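Local atomic coordinates of putative glucarate dehydratase (PDB entry 4IT1), a protein that probably catalyses the magnesium-dependent dehydration of D-glucarate to 5-dehydro-4-deoxy-D-glucarate, as an enolase-superfamily enzyme of the mandelate racemase family. Residues Thr26-Thr31 / Gln86-Asp91; Leu148-Val153 / Ile396-Gly401; Leu191-Ile196 / Pro221-Ala226. One frame throughout, in Å; residues are numbered along the deposited sequence.

Interaction 1. Residues Thr26-Thr31 / Gln86-Asp91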
loop_
_atom_site.group_PDB
_atom_site.type_symbol
_atom_site.label_atom_id
_atom_site.label_comp_id
_atom_site.label_asym_id
_atom_site.label_seq_id
_atom_site.Cartn_x
_atom_site.Cartn_y
_atom_site.Cartn_z
ATOM N N THR A 26 -23.455 9.647 -12.273
ATOM C CA THR A 26 -24.867 9.981 -12.461
ATOM C C THR A 26 -25.810 8.822 -12.129
ATOM O O THR A 26 -26.949 9.048 -11.722
ATOM C CB THR A 26 -25.157 10.472 -13.903
ATOM O OG1 THR A 26 -24.747 9.475 -14.854
ATOM C CG2 THR A 26 -24.430 11.783 -14.181
ATOM N N ARG A 27 -25.326 7.608 -12.354
ATOM C CA ARG A 27 -26.130 6.402 -12.243
ATOM C C ARG A 27 -25.452 5.278 -11.443
ATOM O O ARG A 27 -24.267 5.037 -11.595
ATOM C CB ARG A 27 -26.446 5.908 -13.648
ATOM C CG ARG A 27 -27.793 5.254 -13.810
ATOM C CD ARG A 27 -27.628 3.761 -14.007
ATOM N NE ARG A 27 -27.436 3.407 -15.406
ATOM C CZ ARG A 27 -28.274 2.644 -16.096
ATOM N NH1 ARG A 27 -29.359 2.153 -15.516
ATOM N NH2 ARG A 27 -28.027 2.368 -17.366
ATOM N N VAL A 28 -26.221 4.585 -10.609
ATOM C CA VAL A 28 -25.744 3.374 -9.916
ATOM C C VAL A 28 -26.805 2.271 -9.953
ATOM O O VAL A 28 -27.969 2.515 -9.640
ATOM C CB VAL A 28 -25.350 3.650 -8.446
ATOM C CG1 VAL A 28 -24.757 2.400 -7.811
ATOM C CG2 VAL A 28 -24.355 4.801 -8.342
ATOM N N THR A 29 -26.398 1.062 -10.325
ATOM C CA THR A 29 -27.327 -0.056 -10.471
ATOM C C THR A 29 -26.793 -1.344 -9.835
ATOM O O THR A 29 -25.922 -2.024 -10.393
ATOM C CB THR A 29 -27.704 -0.297 -11.953
ATOM O OG1 THR A 29 -28.265 0.899 -12.504
ATOM C CG2 THR A 29 -28.719 -1.430 -12.089
ATOM N N VAL A 30 -27.336 -1.668 -8.664
ATOM C CA VAL A 30 -27.016 -2.906 -7.968
ATOM C C VAL A 30 -28.061 -3.960 -8.330
ATOM O O VAL A 30 -29.262 -3.728 -8.201
ATOM C CB VAL A 30 -26.964 -2.695 -6.443
ATOM C CG1 VAL A 30 -26.355 -3.911 -5.762
ATOM C CG2 VAL A 30 -26.174 -1.435 -6.105
ATOM N N THR A 31 -27.597 -5.121 -8.775
ATOM C CA THR A 31 -28.475 -6.119 -9.362
ATOM C C THR A 31 -28.146 -7.523 -8.851
ATOM O O THR A 31 -27.112 -8.087 -9.204
ATOM C CB THR A 31 -28.410 -6.068 -10.910
ATOM O OG1 THR A 31 -28.765 -4.751 -11.361
ATOM C CG2 THR A 31 -29.345 -7.089 -11.542
ATOM N N GLN A 86 -26.130 7.069 -1.997
ATOM C CA GLN A 86 -25.234 8.154 -1.588
ATOM C C GLN A 86 -24.202 8.553 -2.651
ATOM O O GLN A 86 -23.605 9.632 -2.571
ATOM C CB GLN A 86 -24.543 7.801 -0.269
ATOM C CG GLN A 86 -25.347 8.183 0.964
ATOM C CD GLN A 86 -25.079 7.279 2.158
ATOM O OE1 GLN A 86 -24.654 7.747 3.215
ATOM N NE2 GLN A 86 -25.340 5.977 1.997
ATOM N N LEU A 87 -24.028 7.694 -3.654
ATOM C CA LEU A 87 -22.941 7.813 -4.635
ATOM C C LEU A 87 -23.135 8.869 -5.734
ATOM O O LEU A 87 -22.158 9.468 -6.195
ATOM C CB LEU A 87 -22.659 6.447 -5.272
ATOM C CG LEU A 87 -22.299 5.291 -4.330
ATOM C CD1 LEU A 87 -22.060 4.006 -5.107
ATOM C CD2 LEU A 87 -21.093 5.629 -3.463
ATOM N N ILE A 88 -24.384 9.077 -6.154
ATOM C CA ILE A 88 -24.731 10.021 -7.230
ATOM C C ILE A 88 -24.116 11.409 -7.036
ATOM O O ILE A 88 -24.206 11.989 -5.955
ATOM C CB ILE A 88 -26.271 10.105 -7.422
ATOM C CG1 ILE A 88 -26.734 9.113 -8.496
ATOM C CG2 ILE A 88 -26.727 11.511 -7.804
ATOM C CD1 ILE A 88 -26.822 7.670 -8.048
ATOM N N GLY A 89 -23.468 11.914 -8.085
ATOM C CA GLY A 89 -22.912 13.271 -8.089
ATOM C C GLY A 89 -21.576 13.450 -7.390
ATOM O O GLY A 89 -21.230 14.559 -6.977
ATOM N N LEU A 90 -20.820 12.363 -7.267
ATOM C CA LEU A 90 -19.531 12.395 -6.580
ATOM C C LEU A 90 -18.377 12.016 -7.492
ATOM O O LEU A 90 -18.544 11.214 -8.414
ATOM C CB LEU A 90 -19.540 11.467 -5.364
ATOM C CG LEU A 90 -20.297 11.900 -4.108
ATOM C CD1 LEU A 90 -20.494 10.687 -3.216
ATOM C CD2 LEU A 90 -19.582 13.020 -3.360
ATOM N N ASP A 91 -17.211 12.594 -7.194
ATOM C CA ASP A 91 -15.962 12.405 -7.939
ATOM C C ASP A 91 -15.413 10.980 -7.769
ATOM O O ASP A 91 -14.957 10.616 -6.678
ATOM C CB ASP A 91 -14.930 13.433 -7.445
ATOM C CG ASP A 91 -13.825 13.720 -8.461
ATOM O OD1 ASP A 91 -13.554 12.881 -9.350
ATOM O OD2 ASP A 91 -13.210 14.804 -8.354
#

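Interaction 2. Residues Leu148-Val153 / Ile396-Gly401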
loop_
_atom_site.group_PDB
_atom_site.type_symbol
_atom_site.label_atom_id
_atom_site.label_comp_id
_atom_site.label_asym_id
_atom_site.label_seq_id
_atom_site.Cartn_x
_atom_site.Cartn_y
_atom_site.Cartn_z
ATOM N N LEU A 148 -9.859 6.933 -19.116
ATOM C CA LEU A 148 -8.464 7.082 -19.508
ATOM C C LEU A 148 -8.090 6.209 -20.698
ATOM O O LEU A 148 -7.005 6.358 -21.258
ATOM C CB LEU A 148 -7.551 6.759 -18.330
ATOM C CG LEU A 148 -7.130 7.941 -17.465
ATOM C CD1 LEU A 148 -6.815 7.464 -16.060
ATOM C CD2 LEU A 148 -5.931 8.646 -18.080
ATOM N N ASN A 149 -8.983 5.291 -21.066
ATOM C CA ASN A 149 -8.786 4.406 -22.218
ATOM C C ASN A 149 -7.682 3.363 -21.980
ATOM O O ASN A 149 -7.335 2.589 -22.878
ATOM C CB ASN A 149 -8.523 5.242 -23.486
ATOM C CG ASN A 149 -8.700 4.453 -24.773
ATOM O OD1 ASN A 149 -8.170 4.836 -25.815
ATOM N ND2 ASN A 149 -9.443 3.354 -24.710
ATOM N N VAL A 150 -7.158 3.335 -20.754
ATOM C CA VAL A 150 -6.088 2.410 -20.367
ATOM C C VAL A 150 -6.650 1.200 -19.622
ATOM O O VAL A 150 -7.699 1.309 -18.991
ATOM C CB VAL A 150 -5.021 3.108 -19.492
ATOM C CG1 VAL A 150 -4.299 4.189 -20.288
ATOM C CG2 VAL A 150 -5.637 3.691 -18.225
ATOM N N PRO A 151 -5.967 0.037 -19.702
ATOM C CA PRO A 151 -6.424 -1.105 -18.898
ATOM C C PRO A 151 -6.300 -0.798 -17.409
ATOM O O PRO A 151 -5.496 0.058 -17.021
ATOM C CB PRO A 151 -5.486 -2.247 -19.313
ATOM C CG PRO A 151 -4.316 -1.591 -19.963
ATOM C CD PRO A 151 -4.828 -0.315 -20.565
ATOM N N LEU A 152 -7.107 -1.466 -16.586
ATOM C CA LEU A 152 -7.207 -1.108 -15.169
ATOM C C LEU A 152 -5.834 -1.179 -14.501
ATOM O O LEU A 152 -5.434 -0.257 -13.794
ATOM C CB LEU A 152 -8.227 -1.999 -14.442
ATOM C CG LEU A 152 -8.886 -1.461 -13.162
ATOM C CD1 LEU A 152 -10.150 -2.247 -12.854
ATOM C CD2 LEU A 152 -7.954 -1.486 -11.961
ATOM N N VAL A 153 -5.115 -2.264 -14.777
ATOM C CA VAL A 153 -3.780 -2.508 -14.235
ATOM C C VAL A 153 -2.838 -1.283 -14.280
ATOM O O VAL A 153 -1.986 -1.122 -13.398
ATOM C CB VAL A 153 -3.154 -3.752 -14.903
ATOM C CG1 VAL A 153 -2.887 -3.514 -16.389
ATOM C CG2 VAL A 153 -1.900 -4.194 -14.167
ATOM N N ILE A 396 -4.058 -10.446 -19.743
ATOM C CA ILE A 396 -4.278 -9.020 -19.514
ATOM C C ILE A 396 -3.990 -8.294 -20.828
ATOM O O ILE A 396 -2.894 -8.418 -21.386
ATOM C CB ILE A 396 -3.384 -8.464 -18.373
ATOM C CG1 ILE A 396 -3.513 -9.317 -17.105
ATOM C CG2 ILE A 396 -3.693 -6.995 -18.084
ATOM C CD1 ILE A 396 -4.908 -9.368 -16.512
ATOM N N THR A 397 -4.976 -7.546 -21.316
ATOM C CA THR A 397 -4.869 -6.876 -22.614
ATOM C C THR A 397 -4.857 -5.353 -22.483
ATOM O O THR A 397 -4.787 -4.810 -21.378
ATOM C CB THR A 397 -5.995 -7.306 -23.583
ATOM O OG1 THR A 397 -7.203 -6.593 -23.280
ATOM C CG2 THR A 397 -6.245 -8.812 -23.509
ATOM N N ARG A 398 -4.925 -4.673 -23.625
ATOM C CA ARG A 398 -4.908 -3.213 -23.665
ATOM C C ARG A 398 -6.318 -2.609 -23.637
ATOM O O ARG A 398 -6.467 -1.379 -23.606
ATOM C CB ARG A 398 -4.117 -2.711 -24.888
ATOM C CG ARG A 398 -2.611 -2.980 -24.853
ATOM C CD ARG A 398 -1.919 -2.322 -23.661
ATOM N NE ARG A 398 -2.230 -0.897 -23.537
ATOM C CZ ARG A 398 -1.831 -0.124 -22.529
ATOM N NH1 ARG A 398 -2.164 1.161 -22.503
ATOM N NH2 ARG A 398 -1.105 -0.635 -21.542
ATOM N N ALA A 399 -7.336 -3.476 -23.644
ATOM C CA ALA A 399 -8.744 -3.061 -23.521
ATOM C C ALA A 399 -8.944 -2.176 -22.289
ATOM O O ALA A 399 -8.363 -2.457 -21.229
ATOM C CB ALA A 399 -9.653 -4.276 -23.454
ATOM N N PRO A 400 -9.753 -1.100 -22.426
ATOM C CA PRO A 400 -9.980 -0.135 -21.338
ATOM C C PRO A 400 -10.621 -0.777 -20.102
ATOM O O PRO A 400 -11.516 -1.624 -20.223
ATOM C CB PRO A 400 -10.937 0.894 -21.958
ATOM C CG PRO A 400 -10.857 0.683 -23.430
ATOM C CD PRO A 400 -10.553 -0.771 -23.620
ATOM N N GLY A 401 -10.148 -0.375 -18.924
ATOM C CA GLY A 401 -10.612 -0.938 -17.658
ATOM C C GLY A 401 -10.481 -2.444 -17.588
ATOM O O GLY A 401 -9.422 -3.004 -17.886
#

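Interaction 3. Residues Leu191-Ile196 / Pro221-Ala226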
loop_
_atom_site.group_PDB
_atom_site.type_symbol
_atom_site.label_atom_id
_atom_site.label_comp_id
_atom_site.label_asym_id
_atom_site.label_seq_id
_atom_site.Cartn_x
_atom_site.Cartn_y
_atom_site.Cartn_z
ATOM N N LEU A 191 -16.279 -39.091 -5.691
ATOM C CA LEU A 191 -16.152 -39.553 -4.320
ATOM C C LEU A 191 -15.043 -40.597 -4.172
ATOM O O LEU A 191 -14.875 -41.186 -3.097
ATOM C CB LEU A 191 -17.488 -40.127 -3.826
ATOM C CG LEU A 191 -18.751 -39.260 -3.954
ATOM C CD1 LEU A 191 -20.007 -40.086 -3.695
ATOM C CD2 LEU A 191 -18.695 -38.037 -3.044
ATOM N N ASN A 192 -14.305 -40.841 -5.255
ATOM C CA ASN A 192 -13.078 -41.645 -5.186
ATOM C C ASN A 192 -11.958 -41.127 -6.097
ATOM O O ASN A 192 -12.169 -40.214 -6.909
ATOM C CB ASN A 192 -13.353 -43.151 -5.388
ATOM C CG ASN A 192 -13.850 -43.496 -6.787
ATOM O OD1 ASN A 192 -13.689 -42.732 -7.746
ATOM N ND2 ASN A 192 -14.445 -44.675 -6.908
ATOM N N GLU A 193 -10.773 -41.713 -5.946
ATOM C CA GLU A 193 -9.575 -41.258 -6.652
ATOM C C GLU A 193 -9.780 -41.242 -8.160
ATOM O O GLU A 193 -9.423 -40.268 -8.828
ATOM C CB GLU A 193 -8.328 -42.064 -6.246
ATOM C CG GLU A 193 -8.520 -43.555 -6.009
ATOM C CD GLU A 193 -9.121 -43.874 -4.649
ATOM O OE1 GLU A 193 -10.317 -43.588 -4.444
ATOM O OE2 GLU A 193 -8.409 -44.438 -3.791
ATOM N N GLN A 194 -10.387 -42.307 -8.678
ATOM C CA GLN A 194 -10.697 -42.430 -10.100
ATOM C C GLN A 194 -11.526 -41.257 -10.632
ATOM O O GLN A 194 -11.196 -40.669 -11.663
ATOM C CB GLN A 194 -11.419 -43.753 -10.355
ATOM C CG GLN A 194 -11.552 -44.133 -11.818
ATOM C CD GLN A 194 -11.920 -45.592 -12.004
ATOM O OE1 GLN A 194 -11.394 -46.471 -11.319
ATOM N NE2 GLN A 194 -12.823 -45.859 -12.940
ATOM N N GLN A 195 -12.585 -40.908 -9.909
ATOM C CA GLN A 195 -13.520 -39.867 -10.344
ATOM C C GLN A 195 -12.925 -38.468 -10.209
ATOM O O GLN A 195 -13.274 -37.559 -10.971
ATOM C CB GLN A 195 -14.824 -39.961 -9.547
ATOM C CG GLN A 195 -15.585 -41.263 -9.737
ATOM C CD GLN A 195 -16.517 -41.588 -8.581
ATOM O OE1 GLN A 195 -16.221 -41.309 -7.417
ATOM N NE2 GLN A 195 -17.648 -42.203 -8.896
ATOM N N ILE A 196 -12.040 -38.303 -9.226
ATOM C CA ILE A 196 -11.333 -37.034 -9.013
ATOM C C ILE A 196 -10.256 -36.818 -10.079
ATOM O O ILE A 196 -10.188 -35.744 -10.690
ATOM C CB ILE A 196 -10.776 -36.912 -7.562
ATOM C CG1 ILE A 196 -11.811 -36.244 -6.645
ATOM C CG2 ILE A 196 -9.483 -36.106 -7.511
ATOM C CD1 ILE A 196 -12.116 -34.791 -6.978
ATOM N N PRO A 221 -9.960 -38.368 6.063
ATOM C CA PRO A 221 -8.667 -37.822 5.651
ATOM C C PRO A 221 -7.715 -38.851 5.005
ATOM O O PRO A 221 -7.006 -38.497 4.068
ATOM C CB PRO A 221 -8.097 -37.199 6.947
ATOM C CG PRO A 221 -8.940 -37.723 8.064
ATOM C CD PRO A 221 -10.279 -38.057 7.470
ATOM N N GLU A 222 -7.719 -40.102 5.469
ATOM C CA GLU A 222 -6.984 -41.176 4.785
ATOM C C GLU A 222 -7.442 -41.359 3.339
ATOM O O GLU A 222 -6.623 -41.622 2.453
ATOM C CB GLU A 222 -7.101 -42.515 5.520
ATOM C CG GLU A 222 -6.123 -42.703 6.671
ATOM C CD GLU A 222 -6.683 -42.255 8.011
ATOM O OE1 GLU A 222 -7.770 -41.628 8.044
ATOM O OE2 GLU A 222 -6.031 -42.535 9.039
ATOM N N HIS A 223 -8.746 -41.228 3.106
ATOM C CA HIS A 223 -9.286 -41.379 1.761
ATOM C C HIS A 223 -8.849 -40.218 0.892
ATOM O O HIS A 223 -8.504 -40.407 -0.276
ATOM C CB HIS A 223 -10.816 -41.516 1.764
ATOM C CG HIS A 223 -11.418 -41.585 0.392
ATOM N ND1 HIS A 223 -11.469 -42.752 -0.344
ATOM C CD2 HIS A 223 -11.976 -40.626 -0.387
ATOM C CE1 HIS A 223 -12.035 -42.509 -1.513
ATOM N NE2 HIS A 223 -12.353 -41.228 -1.565
ATOM N N GLU A 224 -8.848 -39.018 1.460
ATOM C CA GLU A 224 -8.467 -37.831 0.702
ATOM C C GLU A 224 -6.971 -37.844 0.363
ATOM O O GLU A 224 -6.584 -37.399 -0.714
ATOM C CB GLU A 224 -8.875 -36.547 1.434
ATOM C CG GLU A 224 -10.384 -36.338 1.527
ATOM C CD GLU A 224 -10.781 -35.025 2.198
ATOM O OE1 GLU A 224 -10.126 -34.612 3.183
ATOM O OE2 GLU A 224 -11.760 -34.402 1.741
ATOM N N VAL A 225 -6.149 -38.360 1.280
ATOM C CA VAL A 225 -4.710 -38.539 1.053
ATOM C C VAL A 225 -4.477 -39.437 -0.166
ATOM O O VAL A 225 -3.712 -39.078 -1.063
ATOM C CB VAL A 225 -3.993 -39.109 2.307
ATOM C CG1 VAL A 225 -2.605 -39.656 1.968
ATOM C CG2 VAL A 225 -3.880 -38.037 3.377
ATOM N N ALA A 226 -5.156 -40.585 -0.196
ATOM C CA ALA A 226 -5.112 -41.511 -1.336
ATOM C C ALA A 226 -5.508 -40.853 -2.667
ATOM O O ALA A 226 -4.954 -41.188 -3.719
ATOM C CB ALA A 226 -5.974 -42.732 -1.061
#

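Interaction 1. Residues Thr26-Thr31 / Gln86-Asp91
The backbones of Thr-26 and Ile-88 come within 5.2 Å of each other, CA to CA, where a type II turn, Leu-87 to Leu-90, follows helix 74-87 beside strand 25-36. No hydrogen bond joins 26-31 to 86-91, although just outside the first segment Ile-25 pairs through its backbone with Gly-89. Gly-89 fills the third place of the turn with a phi of 80°, which glycine adopts easily. Val-28 carries the side-chain packing of the strand. With chi1 at -175°, its CG2 lies beside the backbone N and both methyls are directed at the turn, CG2 ending 3.8 Å from Ile-88 CD1. The same methyl lies 3.9 Å from Leu-87 CB, while Val-28 CG1 is 4.1 Å from Leu-87 CD1, so that both valine branches face the leucine, whose side chain crosses that of the valine at about a right angle. This is the N-terminal capping domain of the enolase superfamily: a three-stranded antiparallel sheet with helices laid against it, 25-36 being an outer strand of the sheet within this chain. A branched apolar side chain suits Leu-87, which is buried between Val-28 and Leu-98 of helix 95-107. Ile-88 slides past Val-28 in the opposite direction and brings CG1 to 3.2 Å from Thr-26 O, a close approach of a methylene to a carbonyl oxygen. The CB of Thr-26 points away from the turn, and its OG1 makes a weak bond to Glu-59 O. Thr-26 and Arg-27 both face Glu-59 in a classic beta bulge.

Interaction 2. Residues Leu148-Val153 / Ile396-Gly401
Asn-149, the first residue beyond helix 128-148, has a positive phi that asparagine tolerates well, and its ND2 lies 3.3 Å from Pro-400 CG, the two side chains running side by side. Val-150 offers its carbonyl: Gly-401 N donates to Val-150 O at 3.0 Å, tilted 34° from the carbonyl plane, and Pro-400 CA adds a CA-H...O contact to the same oxygen. Pro-151 is the centre. Its CD sits over the middle of one face of the Arg-398 guanidinium, 3.6 Å from Arg-398 CZ, and its CB meets Thr-397 O at 3.4 Å. The arginine chain, bent at chi2 and chi3, folds back to lay that face on the rigid ring, while its NH2 forms a salt bridge with Asp-154. Leu-152 N closes on Gly-401 O at 3.1 Å, from above the carbonyl plane. Finally, Val-153 CG1 touches Ile-396 CG2 at 4.0 Å, beside helix 348-360. Gly-401, whose positive phi of 55° glycine adopts easily, thus uses both N and O in a single beta bridge with Pro-151, joining the loop after helix 128-148 to the loop that follows strand 393-395 of the barrel sheet, where the two domains of the enolase fold meet.

Interaction 3. Residues Leu191-Ile196 / Pro221-Ala226
His-223 reaches from the first turn of helix 221-234 to the loop and helix start at 191-196. Its CB leaves the helix at the flank, and chi1 of 176° sets CG anti to the backbone N, swinging the ring over to the other segment. Of the ring atoms, CD2 is still 4.0 Å from Leu-191 O. CE1 lies 3.5 Å from that oxygen and 3.6 Å from Glu-193 OE1. At the tip, NE2 donates a weak hydrogen bond to Leu-191 O, 3.0 Å long but bent to 126° at the hydrogen. The CA of Asn-192 meets the ring at its edge, 3.7 Å from NE2. Histidine suits this place because a flat ring with an N-H at its far end can bridge to a main-chain carbonyl. The Glu-193 carboxylate is turned 72° from the ring plane; its charge might favour a protonated histidine, although the two do not form a salt bridge. The second carboxylate oxygen, Glu-193 OE2, lies 4.0 Å from Ala-226 CB, where a small methyl admits the glutamate beside the helix. Replacing His-223 by an alanine would probably deprive Leu-191 O of this donor and open a gap between the loop and helix 221-234.

The loop is held from within: Asn-192, at the N-cap, accepts from Gln-195 N through OD1, while Gln-195 OE1 accepts from Leu-191 N and, weakly, from Asn-192 N. Asn-192 and Gln-195 thereby make a capping box, starting helix 193-207. The two helices bracket strand 212-215 in sequence and pack as neighbours on the outside of the beta/alpha barrel, the fold that carries the active site in enolase-superfamily enzymes.

Overall arrangement
From the N terminus, interaction 1 closes first, returning the chain after the three-stranded sheet and helix 74-87 to strand 25-36, an outer strand of that sheet within this chain, all within the capping domain. Interaction 2 opens later, at the end of helix 128-148, and closes only after 242 intervening residues, bringing the loop beyond strand 393-395 back to the capping domain. Interaction 3 is nested inside that long loop and links successive helices of the barrel, 193-207 and 221-234. No two of the contacts cross. Interactions 1 and 2 have centres about 22 Å apart, whereas interaction 3 lies on the opposite side of the chain's centre from both.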